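Local coordinates for protein PaaA (Enterobacter agglomerans, PDB 5FF5) that takes part in the post-translational assembly of the bicyclic core of pantocin A, probably as an adenylyltransferase related to E1-like and ThiF enzymes, at residues P213-L218 with H248-D253; P257-G262 with G271-N276; L266-G271 with L329-G334; F124-R129 with T343-D348; W143-A148 with N173-Y178. All coordinates share one frame; numbering follows the deposited sequence.

Contact 1: residues P213-L218 with H248-D253; sequences PDRARL and HSIAKD
The first turn of helix 215-222 stands off from the flank of helix 243-254, the closest pair of backbone positions being the CA atoms of Arg215 and Ile250 at 8.0 Å, so side chains must span the gap. Arg215 does most of this. Its CG is anti to the backbone N (chi1 174°) and the chain stays extended to NE, which carries the guanidinium across to the other helix. There it meets two oxygens with its edge. NH1 gives a hydrogen bond to OG of Ser249 (2.6 Å), close to the guanidinium plane, while NH2 forms a salt bridge with OD2 of Asp253 (2.7 Å). The second bond is less flat: NH2 comes from above the carboxylate plane, and the two planes are 37° apart. Ser249 and Asp253 are one helical turn from each other, which lets both face the same cation. Helix 243-254 is the connecting helix of a beta-alpha-beta crossover from strand 227-229 to strand 258-263 in the Rossmann-like sheet, and helix 215-222 packs beside it. Ile250, between the two acceptors in sequence, covers one face of the guanidinium, its CG1 3.9 Å from the plane and over the centre. Its CD1 reaches farther, to CB of Leu218 at 3.4 Å, and closes the inner, buried side. The NE edge of Arg215 has another charged partner, Glu219, on its own helix.

Contact 2: residues P257-G262 with G271-N276; sequences PVIELG and GPIYLN
Ile259 holds CG1 anti to its backbone N (chi1 -169°), whereas Ile273 holds CG1 beside its own N (chi1 -60°), and the two branches cross obliquely with the CG1 atoms 3.7 Å apart. Glu260 and Tyr274 both set CG anti to the carbonyl carbon; Glu260 then runs extended, so that its CG lies in the plane of the tyrosine ring at the ring's edge while its carboxylate is turned 71° from that plane. OE1 meets CD of Pro272 at 3.4 Å. The backbones form an antiparallel hairpin, strand 258-263 with strand 267-274, in the mixed sheet of the ThiF-type domain. Val258 and Tyr274 are a hydrogen-bonded pair: N of Tyr274 gives to O of Val258 (2.8 Å), and N of Val258 returns a bond to O of Tyr274 (3.2 Å) along a lone pair. Ile259 and Ile273 follow as a non-hydrogen-bonded pair. Next, Gly271 and Pro272 together face Glu260 in a beta bulge, with a cis peptide between them. Gly271 N reaches O of Glu260 (2.7 Å) from above the carbonyl plane, and Glu260 N makes a weak bond to O of Pro272 (3.3 Å). Helix 326-345 covers the isoleucine face; His248 meets the Tyr274 ring edge-to-face on the other. The backbone supplies the directional bonds; packing against the Tyr274 ring edge, Pro272 CD and His248 places the Glu260 carboxylate, without a hydrogen bond from either segment.

Contact 3: residues L266-G271 with L329-G334; sequences LEISVG and LSIMAG
Met332, a selenomethionine, has the most surface buried in this contact, followed by Ile268 and Val270. The Met332 chain bends at chi2 and chi3, which turns its selenium back over strand 267-274. The Met332 and Ile268 side chains slide past each other in opposite directions, with SE 4.0 Å from CB of Ile268 and equally far from its CG2. Nearer the helix, CG of Met332 rests on CG2 of Val270 at 3.5 Å. Ile268 holds CG1 between its backbone N and carbonyl carbon (chi1 59°), sending CD1 across to CG2 of Ile331 (3.4 Å) at about a right angle. The strand and helix 326-345 run nearly alongside, their segment axes 8.8 Å apart at closest and 17° from parallel: alpha/beta packing of a helix on a sheet. Ile331 also packs against Ile335 of the second subunit, so the same helix takes part in the subunit interface. The side-chain-to-side-chain meetings are all between apolar groups, which implies cohesion by shape and dispersion, without directional bonds.

Contact 4: residues F124-R129 with T343-D348; sequences FVYQER and TITGYD
The Tyr126 ring receives CB of Tyr347 over the centre of one face, 3.7 Å above its plane, and O of Thr345 in plane at its edge; the same carbonyl oxygen lies at the edge of the Arg129 guanidinium. The setting is the C-terminal end of the long helix 326-345, where Gly346 leaves helical geometry with a phi of 79° and the chain turns across helix 123-131 of the ThiF-type domain. Tyr347 CB makes a CH-pi contact with the Tyr126 ring, and the two tyrosine side chains cross at about a right angle. Tyr126 sets CG beside its backbone N (chi1 -69°), and its hydroxyl is held beyond the contact by Asp117 and the backbone N of Asp119. Arg129, extended from CG to NE, gives a hydrogen bond from NH1 to O of Thr345 (3.0 Å). The bond is fairly straight, with an N-H...O angle of 153°, though NH1 stands above the carbonyl plane. NH1 also has a salt bridge to Asp119, so its charge is shared between that carboxylate and a helix end, whose partial negative charge it would complement. Two methyl groups touch carbonyl oxygens: CG2 of Ile344 meets O of Arg129, and CG2 of Thr345 meets O of Tyr126 at 3.3 Å. OG1 of Thr345, hydrogen-bonded to O of Val341 one turn back, takes a weak bond from N of Tyr347, 3.4 Å long.

Contact 5: residues W143-A148 with N173-Y178; sequences WGTWCA and NRQVLY. With SO4 (sulfate ion), chain C.
The shorter of the two hydrogen bonds between these segments comes from Trp146: its NE1 points almost along the C=O axis of Arg174, reaching O at 2.7 Å (C=O...N angle 171°). Over one face of the same indole sits Val176, whose CG1 is 3.9 Å from the centroid of the five-membered ring in a CH-pi contact. Thr145 meets the loop with both branches. OG1 accepts a weak bond from N of Val176 (3.3 Å), and CG2 touches CE2 of Tyr178 at 3.5 Å. A turn farther along helix 142-153, CB of Ala148 packs on CD1 of Leu177 (3.7 Å). The turn from strand 134-138 into this helix is consistent with a Rossmann-type GxGxxG pattern, whose last glycine, Gly144, is already in the helix; residues 173-178 pass beside its first turns. A sulfate, probably from the crystallisation liquor, lies here; NE of Arg174 bonds to its O2 (2.9 Å) and NE2 of Gln175 is just as near that oxygen, while Gly142 N also binds the ion. The site is consistent with the place where ThiF-type enzymes hold nucleotide phosphates. In the second shell a type I turn from Gln175 to Tyr178 presents the apolar side chains, OG1 of Thr145 is held by the carbonyls of Gly141 and Gly142, and Gln175 OE1 is fixed by Lys187. Outermost, Trp146 packs on Trp146 of the second subunit, whose Tyr198 bonds to O of Val176.

Contacts 1, 2 and 3 lead from helices flanking the sheet through the hairpin to the helix on its other face. Contact 1 rests on contact 2, with CB of Ala251 3.3 Å from CG2 of Val258. Contacts 2 and 3 share Gly271, and a probable hydrogen bond (2.7 Å) joins O of Gly262 to OG of Ser269. Contact 3 reaches contact 5 where CB of Leu329 lies 3.4 Å from CD1 of Trp146, and both touch the second subunit. Contact 5 holds the sulfate in the presumed phosphate pocket; contact 1 is remote, centres about 25 Å apart. Contact 4, farther along helix 326-345, meets contact 2 where CD1 of Ile273 is 3.7 Å from OG1 of Thr343.

Contact 1: residues P213-L218 with H248-D253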
# COMPACT_ATOMS: atom_id res chain seq x y z
N PRO A 213 32.07 1.27 -0.90
CA PRO A 213 32.31 2.44 -1.73
C PRO A 213 33.43 2.23 -2.75
O PRO A 213 34.28 3.11 -2.87
CB PRO A 213 32.69 3.52 -0.71
CG PRO A 213 33.31 2.76 0.40
CD PRO A 213 32.62 1.42 0.46
N ASP A 214 33.43 1.09 -3.44
CA ASP A 214 34.34 0.80 -4.55
C ASP A 214 33.57 0.89 -5.86
O ASP A 214 32.64 0.12 -6.09
CB ASP A 214 34.96 -0.59 -4.40
N ARG A 215 33.93 1.81 -6.73
CA ARG A 215 33.14 1.96 -7.96
C ARG A 215 33.33 0.76 -8.87
O ARG A 215 32.50 0.50 -9.76
CB ARG A 215 33.49 3.25 -8.72
CG ARG A 215 32.80 3.37 -10.07
CD ARG A 215 32.79 4.79 -10.60
NE ARG A 215 32.06 4.88 -11.86
CZ ARG A 215 31.38 5.95 -12.27
NH1 ARG A 215 31.35 7.05 -11.54
NH2 ARG A 215 30.74 5.91 -13.43
N ALA A 216 34.41 0.02 -8.67
CA ALA A 216 34.67 -1.11 -9.55
C ALA A 216 33.64 -2.21 -9.30
O ALA A 216 33.20 -2.86 -10.24
CB ALA A 216 36.08 -1.62 -9.34
N ARG A 217 33.23 -2.40 -8.04
CA ARG A 217 32.26 -3.42 -7.70
C ARG A 217 30.85 -2.91 -7.97
O ARG A 217 30.02 -3.62 -8.54
CB ARG A 217 32.42 -3.86 -6.24
CG ARG A 217 31.47 -4.99 -5.80
CD ARG A 217 31.46 -6.13 -6.80
NE ARG A 217 30.70 -7.30 -6.38
CZ ARG A 217 30.44 -8.34 -7.18
NH1 ARG A 217 30.86 -8.33 -8.43
NH2 ARG A 217 29.76 -9.39 -6.74
N LEU A 218 30.60 -1.65 -7.59
CA LEU A 218 29.29 -1.04 -7.75
C LEU A 218 28.79 -1.05 -9.19
O LEU A 218 27.61 -1.23 -9.43
CB LEU A 218 29.33 0.40 -7.25
CG LEU A 218 29.45 0.57 -5.75
CD1 LEU A 218 29.64 2.04 -5.37
CD2 LEU A 218 28.22 -0.02 -5.07
N HIS A 248 24.89 6.83 -7.71
CA HIS A 248 24.42 8.01 -8.42
C HIS A 248 25.31 8.40 -9.62
O HIS A 248 24.80 8.71 -10.71
CB HIS A 248 24.30 9.18 -7.46
CG HIS A 248 22.91 9.38 -6.93
ND1 HIS A 248 22.64 9.65 -5.61
CD2 HIS A 248 21.71 9.35 -7.55
CE1 HIS A 248 21.34 9.76 -5.43
NE2 HIS A 248 20.75 9.58 -6.60
N SER A 249 26.63 8.42 -9.44
CA SER A 249 27.51 8.73 -10.55
C SER A 249 27.39 7.65 -11.64
O SER A 249 27.33 7.95 -12.84
CB SER A 249 28.96 8.85 -10.08
OG SER A 249 29.82 9.15 -11.17
N ILE A 250 27.39 6.40 -11.21
CA ILE A 250 27.23 5.31 -12.16
C ILE A 250 25.94 5.51 -12.95
O ILE A 250 25.88 5.30 -14.17
CB ILE A 250 27.21 3.95 -11.46
CG1 ILE A 250 28.45 3.79 -10.58
CG2 ILE A 250 27.09 2.84 -12.48
CD1 ILE A 250 28.44 2.57 -9.70
N ALA A 251 24.89 5.94 -12.24
CA ALA A 251 23.58 6.15 -12.83
C ALA A 251 23.60 7.29 -13.83
O ALA A 251 23.15 7.12 -14.96
CB ALA A 251 22.56 6.42 -11.74
N LYS A 252 24.15 8.44 -13.45
CA LYS A 252 24.27 9.55 -14.39
C LYS A 252 25.05 9.14 -15.66
O LYS A 252 24.68 9.50 -16.79
CB LYS A 252 24.97 10.73 -13.72
CG LYS A 252 25.15 11.93 -14.63
CD LYS A 252 25.76 13.12 -13.88
CE LYS A 252 24.77 13.76 -12.90
NZ LYS A 252 25.35 14.95 -12.19
N ASP A 253 26.12 8.37 -15.46
CA ASP A 253 26.96 7.93 -16.57
C ASP A 253 26.30 6.93 -17.50
O ASP A 253 26.65 6.86 -18.67
CB ASP A 253 28.26 7.36 -16.01
CG ASP A 253 29.11 8.43 -15.35
OD1 ASP A 253 28.60 9.56 -15.18
OD2 ASP A 253 30.27 8.13 -14.98

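Contact 2: residues P257-G262 with G271-N276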
# COMPACT_ATOMS: atom_id res chain seq x y z
N PRO A 257 17.52 5.77 -14.34
CA PRO A 257 16.71 6.43 -13.32
C PRO A 257 17.01 5.93 -11.90
O PRO A 257 17.19 4.74 -11.65
CB PRO A 257 15.28 6.07 -13.74
CG PRO A 257 15.37 5.75 -15.18
CD PRO A 257 16.69 5.09 -15.35
N VAL A 258 17.07 6.87 -10.98
CA VAL A 258 17.30 6.59 -9.59
C VAL A 258 16.21 7.29 -8.77
O VAL A 258 15.94 8.47 -8.96
CB VAL A 258 18.72 7.08 -9.16
CG1 VAL A 258 18.97 6.86 -7.68
CG2 VAL A 258 19.79 6.44 -9.99
N ILE A 259 15.59 6.56 -7.85
CA ILE A 259 14.61 7.19 -6.98
C ILE A 259 15.08 7.08 -5.55
O ILE A 259 15.53 6.02 -5.13
CB ILE A 259 13.21 6.55 -7.11
CG1 ILE A 259 12.16 7.42 -6.39
CG2 ILE A 259 13.21 5.14 -6.55
CD1 ILE A 259 10.75 6.92 -6.49
N GLU A 260 14.98 8.18 -4.81
CA GLU A 260 15.40 8.20 -3.41
C GLU A 260 14.17 8.09 -2.55
O GLU A 260 13.04 8.20 -3.02
CB GLU A 260 16.13 9.49 -3.06
CG GLU A 260 17.20 9.92 -4.02
CD GLU A 260 17.95 11.13 -3.52
OE1 GLU A 260 17.31 12.00 -2.89
OE2 GLU A 260 19.16 11.22 -3.75
N LEU A 261 14.39 7.93 -1.26
CA LEU A 261 13.28 7.81 -0.35
C LEU A 261 13.82 7.74 1.06
O LEU A 261 15.01 7.53 1.26
CB LEU A 261 12.45 6.58 -0.69
CG LEU A 261 13.14 5.25 -0.49
CD1 LEU A 261 12.60 4.57 0.74
CD2 LEU A 261 12.95 4.40 -1.70
N GLY A 262 12.95 7.96 2.03
CA GLY A 262 13.37 7.84 3.40
C GLY A 262 12.45 8.57 4.34
O GLY A 262 11.75 9.50 3.95
N GLY A 271 11.34 10.25 -3.21
CA GLY A 271 11.92 10.96 -4.33
C GLY A 271 12.94 11.93 -3.81
O GLY A 271 13.19 12.00 -2.61
N PRO A 272 13.52 12.72 -4.72
CA PRO A 272 13.12 12.84 -6.13
C PRO A 272 13.52 11.68 -7.01
O PRO A 272 14.37 10.89 -6.63
CB PRO A 272 13.84 14.11 -6.57
CG PRO A 272 15.07 14.14 -5.74
CD PRO A 272 14.68 13.57 -4.41
N ILE A 273 12.88 11.58 -8.18
CA ILE A 273 13.35 10.69 -9.23
C ILE A 273 14.32 11.45 -10.12
O ILE A 273 14.02 12.56 -10.54
CB ILE A 273 12.22 10.18 -10.12
CG1 ILE A 273 11.18 9.42 -9.30
CG2 ILE A 273 12.78 9.34 -11.26
CD1 ILE A 273 9.88 9.21 -10.05
N TYR A 274 15.44 10.82 -10.45
CA TYR A 274 16.41 11.39 -11.39
C TYR A 274 16.36 10.64 -12.71
O TYR A 274 16.67 9.46 -12.78
CB TYR A 274 17.82 11.35 -10.82
CG TYR A 274 18.03 12.09 -9.52
CD1 TYR A 274 18.47 13.40 -9.50
CD2 TYR A 274 17.84 11.46 -8.31
CE1 TYR A 274 18.68 14.08 -8.33
CE2 TYR A 274 18.06 12.11 -7.12
CZ TYR A 274 18.48 13.43 -7.13
OH TYR A 274 18.70 14.07 -5.92
N LEU A 275 15.93 11.30 -13.77
CA LEU A 275 15.79 10.59 -15.02
C LEU A 275 17.13 10.26 -15.65
O LEU A 275 17.26 9.24 -16.32
CB LEU A 275 14.94 11.42 -15.98
CG LEU A 275 13.43 11.21 -15.85
CD1 LEU A 275 13.03 10.51 -14.55
CD2 LEU A 275 12.72 12.54 -16.04
N ASN A 276 18.11 11.12 -15.41
CA ASN A 276 19.46 10.93 -15.94
C ASN A 276 19.43 10.78 -17.45
O ASN A 276 20.12 9.92 -18.01
CB ASN A 276 20.11 9.71 -15.30
CG ASN A 276 20.46 9.94 -13.87
OD1 ASN A 276 20.60 11.07 -13.44
ND2 ASN A 276 20.49 8.87 -13.09

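Contact 3: residues L266-G271 with L329-G334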
# COMPACT_ATOMS: atom_id res chain seq x y z
N LEU A 266 7.11 8.58 11.75
CA LEU A 266 6.52 9.91 11.98
C LEU A 266 6.26 10.75 10.70
O LEU A 266 5.19 11.33 10.54
CB LEU A 266 7.39 10.69 12.96
CG LEU A 266 7.41 10.18 14.41
CD1 LEU A 266 8.29 11.05 15.28
CD2 LEU A 266 6.01 10.11 15.02
N GLU A 267 7.23 10.79 9.78
CA GLU A 267 7.02 11.45 8.48
C GLU A 267 7.81 10.73 7.40
O GLU A 267 8.92 10.25 7.65
CB GLU A 267 7.45 12.92 8.48
CG GLU A 267 8.96 13.05 8.46
CD GLU A 267 9.44 14.39 7.95
OE1 GLU A 267 8.58 15.26 7.69
OE2 GLU A 267 10.67 14.54 7.76
N ILE A 268 7.26 10.66 6.20
CA ILE A 268 7.87 9.91 5.13
C ILE A 268 8.21 10.87 4.03
O ILE A 268 7.54 11.89 3.87
CB ILE A 268 6.91 8.85 4.56
CG1 ILE A 268 5.66 9.55 4.03
CG2 ILE A 268 6.51 7.83 5.61
CD1 ILE A 268 4.73 8.62 3.30
N SER A 269 9.23 10.53 3.24
CA SER A 269 9.54 11.33 2.06
C SER A 269 9.82 10.35 0.92
O SER A 269 10.30 9.24 1.16
CB SER A 269 10.72 12.27 2.32
OG SER A 269 11.96 11.58 2.28
N VAL A 270 9.44 10.70 -0.30
CA VAL A 270 9.74 9.85 -1.44
C VAL A 270 10.18 10.61 -2.69
O VAL A 270 9.51 11.55 -3.13
CB VAL A 270 8.56 8.92 -1.78
CG1 VAL A 270 8.83 8.18 -3.08
CG2 VAL A 270 8.34 7.93 -0.66
N GLY A 271 11.34 10.25 -3.21
CA GLY A 271 11.92 10.96 -4.33
C GLY A 271 12.94 11.93 -3.81
O GLY A 271 13.19 12.00 -2.61
N LEU A 329 6.21 1.74 5.96
CA LEU A 329 6.92 1.18 4.82
C LEU A 329 6.02 0.95 3.62
O LEU A 329 6.43 1.16 2.47
CB LEU A 329 7.59 -0.14 5.21
CG LEU A 329 8.55 -0.13 6.40
CD1 LEU A 329 9.11 -1.53 6.59
CD2 LEU A 329 9.66 0.85 6.18
N SER A 330 4.79 0.49 3.86
CA SER A 330 3.89 0.17 2.76
C SER A 330 3.52 1.44 2.00
O SER A 330 3.50 1.46 0.76
CB SER A 330 2.61 -0.53 3.24
OG SER A 330 2.59 -0.66 4.65
N ILE A 331 3.27 2.51 2.75
CA ILE A 331 2.96 3.78 2.13
C ILE A 331 4.13 4.19 1.24
O ILE A 331 3.93 4.55 0.08
CB ILE A 331 2.69 4.87 3.15
CG1 ILE A 331 1.46 4.54 3.97
CG2 ILE A 331 2.46 6.18 2.45
CD1 ILE A 331 1.04 5.66 4.84
N MSE A 332 5.34 4.10 1.79
CA MSE A 332 6.55 4.54 1.11
C MSE A 332 6.86 3.70 -0.14
O MSE A 332 7.26 4.24 -1.17
CB MSE A 332 7.72 4.49 2.08
CG MSE A 332 8.78 5.56 1.89
SE MSE A 332 9.53 6.01 3.64
CE MSE A 332 9.85 4.20 4.30
N ALA A 333 6.65 2.39 -0.06
CA ALA A 333 6.91 1.52 -1.21
C ALA A 333 5.84 1.66 -2.30
O ALA A 333 6.13 1.50 -3.49
CB ALA A 333 7.01 0.09 -0.77
N GLY A 334 4.61 1.96 -1.89
CA GLY A 334 3.50 2.14 -2.81
C GLY A 334 3.59 3.43 -3.59
O GLY A 334 3.24 3.47 -4.76

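Contact 4: residues F124-R129 with T343-D348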
# COMPACT_ATOMS: atom_id res chain seq x y z
N PHE A 124 -1.07 -3.66 -23.74
CA PHE A 124 -0.07 -4.68 -23.53
C PHE A 124 1.32 -4.06 -23.59
O PHE A 124 2.20 -4.47 -22.83
CB PHE A 124 -0.21 -5.79 -24.57
CG PHE A 124 -1.35 -6.73 -24.32
CD1 PHE A 124 -2.10 -6.65 -23.16
CD2 PHE A 124 -1.67 -7.71 -25.25
CE1 PHE A 124 -3.14 -7.53 -22.95
CE2 PHE A 124 -2.70 -8.59 -25.03
CZ PHE A 124 -3.44 -8.49 -23.88
N VAL A 125 1.50 -3.06 -24.44
CA VAL A 125 2.81 -2.46 -24.61
C VAL A 125 3.33 -1.94 -23.30
O VAL A 125 4.49 -2.16 -22.97
CB VAL A 125 2.79 -1.33 -25.64
CG1 VAL A 125 3.87 -0.34 -25.35
CG2 VAL A 125 2.95 -1.87 -27.03
N TYR A 126 2.47 -1.35 -22.48
CA TYR A 126 2.94 -0.81 -21.21
C TYR A 126 3.53 -1.89 -20.31
O TYR A 126 4.61 -1.71 -19.74
CB TYR A 126 1.82 -0.07 -20.48
CG TYR A 126 1.41 1.19 -21.17
CD1 TYR A 126 2.29 2.24 -21.31
CD2 TYR A 126 0.13 1.34 -21.68
CE1 TYR A 126 1.92 3.40 -21.95
CE2 TYR A 126 -0.26 2.50 -22.32
CZ TYR A 126 0.64 3.53 -22.45
OH TYR A 126 0.28 4.70 -23.09
N GLN A 127 2.83 -3.02 -20.22
CA GLN A 127 3.26 -4.15 -19.40
C GLN A 127 4.55 -4.74 -19.95
O GLN A 127 5.40 -5.20 -19.20
CB GLN A 127 2.17 -5.23 -19.35
CG GLN A 127 2.40 -6.30 -18.31
CD GLN A 127 2.39 -5.74 -16.92
OE1 GLN A 127 1.49 -5.00 -16.56
NE2 GLN A 127 3.40 -6.07 -16.13
N GLU A 128 4.69 -4.72 -21.27
CA GLU A 128 5.90 -5.18 -21.92
C GLU A 128 7.09 -4.34 -21.45
O GLU A 128 8.17 -4.87 -21.19
CB GLU A 128 5.74 -5.09 -23.44
CG GLU A 128 4.94 -6.22 -24.02
CD GLU A 128 4.76 -6.07 -25.51
OE1 GLU A 128 5.34 -5.11 -26.08
OE2 GLU A 128 4.05 -6.92 -26.10
N ARG A 129 6.86 -3.04 -21.32
CA ARG A 129 7.87 -2.10 -20.87
C ARG A 129 8.29 -2.40 -19.43
O ARG A 129 9.37 -2.03 -18.98
CB ARG A 129 7.32 -0.67 -20.99
CG ARG A 129 7.45 -0.10 -22.39
CD ARG A 129 6.73 1.23 -22.58
NE ARG A 129 6.64 1.60 -23.99
CZ ARG A 129 6.15 2.76 -24.43
NH1 ARG A 129 5.73 3.66 -23.57
NH2 ARG A 129 6.12 3.04 -25.72
N THR A 343 6.97 5.96 -14.50
CA THR A 343 8.17 6.40 -15.21
C THR A 343 8.62 5.39 -16.25
O THR A 343 8.81 5.75 -17.39
CB THR A 343 9.33 6.66 -14.25
OG1 THR A 343 8.93 7.58 -13.23
CG2 THR A 343 10.53 7.23 -15.02
N ILE A 344 8.80 4.14 -15.85
CA ILE A 344 9.21 3.09 -16.78
C ILE A 344 8.24 2.95 -17.95
O ILE A 344 8.68 2.92 -19.10
CB ILE A 344 9.28 1.71 -16.10
CG1 ILE A 344 10.38 1.67 -15.03
CG2 ILE A 344 9.48 0.62 -17.14
CD1 ILE A 344 10.39 0.39 -14.17
N THR A 345 6.94 2.88 -17.67
CA THR A 345 5.97 2.54 -18.72
C THR A 345 5.47 3.77 -19.43
O THR A 345 5.16 3.72 -20.62
CB THR A 345 4.75 1.75 -18.18
OG1 THR A 345 3.90 2.61 -17.41
CG2 THR A 345 5.19 0.54 -17.38
N GLY A 346 5.28 4.85 -18.69
CA GLY A 346 4.80 6.07 -19.30
C GLY A 346 3.30 6.13 -19.58
O GLY A 346 2.85 6.92 -20.42
N TYR A 347 2.52 5.29 -18.90
CA TYR A 347 1.07 5.26 -19.08
C TYR A 347 0.46 6.50 -18.47
O TYR A 347 -0.64 6.85 -18.80
CB TYR A 347 0.46 4.01 -18.46
CG TYR A 347 0.17 4.15 -16.98
CD1 TYR A 347 1.13 3.88 -16.02
CD2 TYR A 347 -1.08 4.54 -16.54
CE1 TYR A 347 0.86 4.02 -14.67
CE2 TYR A 347 -1.36 4.68 -15.21
CZ TYR A 347 -0.40 4.42 -14.27
OH TYR A 347 -0.71 4.56 -12.93
N ASP A 348 1.20 7.17 -17.59
CA ASP A 348 0.75 8.37 -16.88
C ASP A 348 1.99 9.11 -16.40
O ASP A 348 3.00 8.48 -16.15
CB ASP A 348 -0.15 8.01 -15.68
CG ASP A 348 -0.73 9.24 -14.96
OD1 ASP A 348 -0.77 10.36 -15.52
OD2 ASP A 348 -1.09 9.10 -13.77

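Contact 5: residues W143-A148 with N173-Y178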
# COMPACT_ATOMS: atom_id res chain seq x y z
N TRP A 143 12.20 -0.56 4.00
CA TRP A 143 11.81 0.07 2.75
C TRP A 143 12.12 -0.87 1.60
O TRP A 143 11.37 -0.97 0.64
CB TRP A 143 12.51 1.42 2.55
CG TRP A 143 14.01 1.36 2.40
CD1 TRP A 143 14.95 1.44 3.40
CD2 TRP A 143 14.74 1.25 1.16
NE1 TRP A 143 16.22 1.35 2.86
CE2 TRP A 143 16.13 1.25 1.50
CE3 TRP A 143 14.37 1.14 -0.19
CZ2 TRP A 143 17.13 1.15 0.53
CZ3 TRP A 143 15.38 1.04 -1.15
CH2 TRP A 143 16.75 1.05 -0.79
N GLY A 144 13.21 -1.62 1.76
CA GLY A 144 13.72 -2.50 0.73
C GLY A 144 12.85 -3.67 0.35
O GLY A 144 12.69 -3.97 -0.83
N THR A 145 12.31 -4.35 1.36
CA THR A 145 11.48 -5.54 1.15
C THR A 145 10.13 -5.23 0.51
O THR A 145 9.61 -6.02 -0.27
CB THR A 145 11.21 -6.28 2.47
OG1 THR A 145 10.78 -5.35 3.47
CG2 THR A 145 12.45 -6.98 2.97
N TRP A 146 9.55 -4.08 0.84
CA TRP A 146 8.24 -3.74 0.29
C TRP A 146 8.33 -3.33 -1.15
O TRP A 146 7.44 -3.62 -1.94
CB TRP A 146 7.59 -2.63 1.12
CG TRP A 146 7.15 -3.10 2.45
CD1 TRP A 146 7.89 -3.16 3.58
CD2 TRP A 146 5.85 -3.57 2.80
NE1 TRP A 146 7.14 -3.65 4.62
CE2 TRP A 146 5.88 -3.91 4.16
CE3 TRP A 146 4.65 -3.72 2.08
CZ2 TRP A 146 4.77 -4.40 4.83
CZ3 TRP A 146 3.56 -4.22 2.75
CH2 TRP A 146 3.62 -4.55 4.11
N CYS A 147 9.41 -2.65 -1.51
CA CYS A 147 9.61 -2.25 -2.90
C CYS A 147 9.81 -3.45 -3.81
O CYS A 147 9.27 -3.50 -4.92
CB CYS A 147 10.78 -1.30 -3.05
SG CYS A 147 10.51 0.38 -2.47
N ALA A 148 10.62 -4.41 -3.38
CA ALA A 148 10.84 -5.61 -4.17
C ALA A 148 9.51 -6.31 -4.42
O ALA A 148 9.19 -6.70 -5.56
CB ALA A 148 11.80 -6.56 -3.46
N ASN A 173 8.41 -8.25 11.91
CA ASN A 173 7.30 -7.31 12.04
C ASN A 173 7.17 -6.31 10.88
O ASN A 173 6.09 -5.79 10.63
CB ASN A 173 7.36 -6.57 13.38
CG ASN A 173 8.41 -5.48 13.41
OD1 ASN A 173 9.45 -5.59 12.76
ND2 ASN A 173 8.14 -4.41 14.15
N ARG A 174 8.25 -6.01 10.16
CA ARG A 174 8.19 -4.95 9.15
C ARG A 174 8.76 -5.33 7.77
O ARG A 174 8.37 -4.74 6.77
CB ARG A 174 8.92 -3.70 9.66
CG ARG A 174 10.27 -3.96 10.25
CD ARG A 174 11.03 -2.68 10.50
NE ARG A 174 12.42 -2.95 10.89
CZ ARG A 174 12.78 -3.76 11.88
NH1 ARG A 174 11.85 -4.38 12.60
NH2 ARG A 174 14.06 -3.95 12.16
N GLN A 175 9.70 -6.26 7.73
CA GLN A 175 10.30 -6.65 6.46
C GLN A 175 9.50 -7.81 5.88
O GLN A 175 9.68 -8.95 6.29
CB GLN A 175 11.76 -7.02 6.69
CG GLN A 175 12.48 -6.07 7.68
CD GLN A 175 14.00 -6.16 7.63
OE1 GLN A 175 14.56 -6.87 6.80
NE2 GLN A 175 14.67 -5.42 8.50
N VAL A 176 8.65 -7.50 4.89
CA VAL A 176 7.55 -8.39 4.42
C VAL A 176 7.92 -9.62 3.59
O VAL A 176 7.10 -10.54 3.46
CB VAL A 176 6.52 -7.58 3.58
CG1 VAL A 176 7.12 -7.13 2.24
CG2 VAL A 176 5.25 -8.38 3.37
N LEU A 177 9.12 -9.63 3.00
CA LEU A 177 9.58 -10.75 2.17
C LEU A 177 10.07 -11.92 3.02
O LEU A 177 10.38 -12.99 2.48
CB LEU A 177 10.71 -10.29 1.25
CG LEU A 177 10.31 -9.46 0.04
CD1 LEU A 177 11.50 -9.21 -0.83
CD2 LEU A 177 9.27 -10.24 -0.73
N TYR A 178 10.13 -11.70 4.33
CA TYR A 178 10.67 -12.69 5.26
C TYR A 178 9.59 -13.18 6.21
O TYR A 178 8.99 -12.39 6.94
CB TYR A 178 11.84 -12.10 6.07
CG TYR A 178 12.82 -11.28 5.27
CD1 TYR A 178 13.28 -11.71 4.04
CD2 TYR A 178 13.27 -10.06 5.74
CE1 TYR A 178 14.17 -10.94 3.31
CE2 TYR A 178 14.16 -9.28 5.02
CZ TYR A 178 14.61 -9.73 3.80
OH TYR A 178 15.50 -8.96 3.07
S SO4 C . 14.58 -1.18 8.63
O1 SO4 C . 13.44 -0.36 9.08
O2 SO4 C . 14.18 -2.58 8.59
O3 SO4 C . 15.71 -1.10 9.56
O4 SO4 C . 14.97 -0.75 7.29